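Long-range contact in methyl transferase from Methanosarcina acetivorans (Methanosarcina acetivorans, PDB 6MRO), which probably transfers methyl groups from S-adenosylmethionine, and binds S-adenosyl-L-homocysteine and calcium ions in the crystal: residues 169-174 with 186-191. The protein carries 1 engineered substitution. Sequence-based numbering, arbitrary orientation.
Sequences IYIKDV and QAYLLS
Strands 167-177 and 184-193 run antiparallel here, and the tight part of their contact lies around Y170. Its CG is wedged between its own backbone N and carbonyl carbon (chi1 61°), which lays the ring flat against S191: CB of S191 stands 3.5 Å from the Y170 ring centroid in a CH-pi contact. The extended K172 chain lies along the opposite face, its CD 3.6 Å above the plane of the Y170 ring and displaced toward the rim, while Y170 OH is hydrogen-bonded to E30 OE1. Alongside, L189 CD2 reaches Y170 CE1, and L189 CB meets V174 CG1. On the face bearing I171 and Y188, I171 CG2 rests over the Y188 ring, 4.1 Å from its centroid. The looser, wetter side is at D173: its OD2, in a salt bridge with K142 NZ, also accepts a 2.6 Å hydrogen bond from a water that donates to A187 O as well. Backbone bonds such as L189 N to K172 O (2.8 Å) hold the register until I169, where I169 N donates to S191 O (2.7 Å) and Y170 N bonds weakly to the same oxygen, a classic beta bulge. With strand 132-139 flanking 184-193, this is the C-terminal edge hairpin of a seven-stranded sheet of order 3-2-1-4-5-7-6, as in Rossmann-like class I methyltransferases.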
loop_
_atom_site.group_PDB
_atom_site.type_symbol
_atom_site.label_atom_id
_atom_site.label_comp_id
_atom_site.label_asym_id
_atom_site.label_seq_id
_atom_site.Cartn_x
_atom_site.Cartn_y
_atom_site.Cartn_z
ATOM N N ILE A 169 8.231 13.666 3.096
ATOM C CA ILE A 169 7.889 14.415 4.298
ATOM C C ILE A 169 8.558 13.806 5.519
ATOM O O ILE A 169 9.245 14.499 6.279
ATOM C CB ILE A 169 6.356 14.496 4.463
ATOM C CG1 ILE A 169 5.699 15.017 3.174
ATOM C CG2 ILE A 169 5.995 15.375 5.654
ATOM C CD1 ILE A 169 6.113 16.408 2.772
ATOM N N TYR A 170 8.411 12.493 5.683
ATOM C CA TYR A 170 9.104 11.770 6.734
ATOM C C TYR A 170 9.210 10.300 6.356
ATOM O O TYR A 170 8.467 9.799 5.506
ATOM C CB TYR A 170 8.404 11.926 8.088
ATOM C CG TYR A 170 6.968 11.420 8.187
ATOM C CD1 TYR A 170 6.668 10.048 8.183
ATOM C CD2 TYR A 170 5.922 12.317 8.358
ATOM C CE1 TYR A 170 5.366 9.604 8.305
ATOM C CE2 TYR A 170 4.611 11.881 8.475
ATOM C CZ TYR A 170 4.339 10.528 8.445
ATOM O OH TYR A 170 3.042 10.098 8.573
ATOM N N ILE A 171 10.164 9.625 6.991
ATOM C CA ILE A 171 10.203 8.167 7.080
ATOM C C ILE A 171 10.270 7.840 8.568
ATOM O O ILE A 171 11.289 8.109 9.222
ATOM C CB ILE A 171 11.400 7.570 6.323
ATOM C CG1 ILE A 171 11.426 8.067 4.872
ATOM C CG2 ILE A 171 11.355 6.047 6.379
ATOM C CD1 ILE A 171 12.724 7.779 4.137
ATOM N N LYS A 172 9.191 7.276 9.103
ATOM C CA LYS A 172 9.007 7.069 10.532
ATOM C C LYS A 172 9.123 5.592 10.886
ATOM O O LYS A 172 8.634 4.727 10.152
ATOM C CB LYS A 172 7.632 7.578 10.986
ATOM C CG LYS A 172 7.623 9.017 11.439
ATOM C CD LYS A 172 6.220 9.482 11.826
ATOM C CE LYS A 172 6.254 10.962 12.181
ATOM N NZ LYS A 172 4.917 11.605 12.175
ATOM N N ASP A 173 9.749 5.310 12.022
ATOM C CA ASP A 173 9.696 3.967 12.588
ATOM C C ASP A 173 8.276 3.670 13.045
ATOM O O ASP A 173 7.676 4.451 13.788
ATOM C CB ASP A 173 10.657 3.833 13.768
ATOM C CG ASP A 173 12.112 3.847 13.341
ATOM O OD1 ASP A 173 12.809 4.842 13.634
ATOM O OD2 ASP A 173 12.559 2.857 12.720
ATOM N N VAL A 174 7.730 2.550 12.582
ATOM C CA VAL A 174 6.420 2.102 13.028
ATOM C C VAL A 174 6.455 0.590 13.224
ATOM O O VAL A 174 7.522 -0.034 13.215
ATOM C CB VAL A 174 5.313 2.505 12.034
ATOM C CG1 VAL A 174 5.175 4.031 11.944
ATOM C CG2 VAL A 174 5.582 1.895 10.657
ATOM N N GLN A 186 9.388 -4.608 12.978
ATOM C CA GLN A 186 9.844 -3.230 12.825
ATOM C C GLN A 186 9.661 -2.779 11.382
ATOM O O GLN A 186 9.981 -3.502 10.436
ATOM C CB GLN A 186 11.314 -3.087 13.224
ATOM C CG GLN A 186 11.549 -3.113 14.727
ATOM C CD GLN A 186 12.979 -2.809 15.069
ATOM O OE1 GLN A 186 13.858 -2.870 14.205
ATOM N NE2 GLN A 186 13.234 -2.479 16.337
ATOM N N ALA A 187 9.160 -1.564 11.216
ATOM C CA ALA A 187 8.700 -1.124 9.909
ATOM C C ALA A 187 9.007 0.359 9.733
ATOM O O ALA A 187 9.325 1.075 10.692
ATOM C CB ALA A 187 7.198 -1.396 9.740
ATOM N N TYR A 188 8.921 0.805 8.477
ATOM C CA TYR A 188 8.998 2.211 8.105
ATOM C C TYR A 188 7.678 2.667 7.504
ATOM O O TYR A 188 7.050 1.934 6.731
ATOM C CB TYR A 188 10.105 2.467 7.080
ATOM C CG TYR A 188 11.481 2.581 7.672
ATOM C CD1 TYR A 188 11.685 3.234 8.879
ATOM C CD2 TYR A 188 12.588 2.033 7.019
ATOM C CE1 TYR A 188 12.949 3.346 9.422
ATOM C CE2 TYR A 188 13.855 2.140 7.553
ATOM C CZ TYR A 188 14.029 2.796 8.761
ATOM O OH TYR A 188 15.293 2.896 9.305
ATOM N N LEU A 189 7.271 3.892 7.832
ATOM C CA LEU A 189 6.146 4.544 7.169
ATOM C C LEU A 189 6.668 5.786 6.460
ATOM O O LEU A 189 7.182 6.710 7.105
ATOM C CB LEU A 189 5.045 4.916 8.156
ATOM C CG LEU A 189 3.846 5.610 7.493
ATOM C CD1 LEU A 189 3.012 4.602 6.711
ATOM C CD2 LEU A 189 3.008 6.343 8.533
ATOM N N LEU A 190 6.560 5.786 5.140
ATOM C CA LEU A 190 6.911 6.933 4.326
ATOM C C LEU A 190 5.673 7.786 4.089
ATOM O O LEU A 190 4.620 7.273 3.680
ATOM C CB LEU A 190 7.506 6.473 2.995
ATOM C CG LEU A 190 7.485 7.493 1.853
ATOM C CD1 LEU A 190 8.512 8.598 2.114
ATOM C CD2 LEU A 190 7.781 6.763 0.545
ATOM N N SER A 191 5.807 9.084 4.331
ATOM C CA SER A 191 4.843 10.078 3.886
ATOM C C SER A 191 5.516 10.904 2.802
ATOM O O SER A 191 6.571 11.507 3.041
ATOM C CB SER A 191 4.382 10.966 5.040
ATOM O OG SER A 191 3.590 12.050 4.565
HETATM O O HOH W 1 11.595 0.500 12.087
#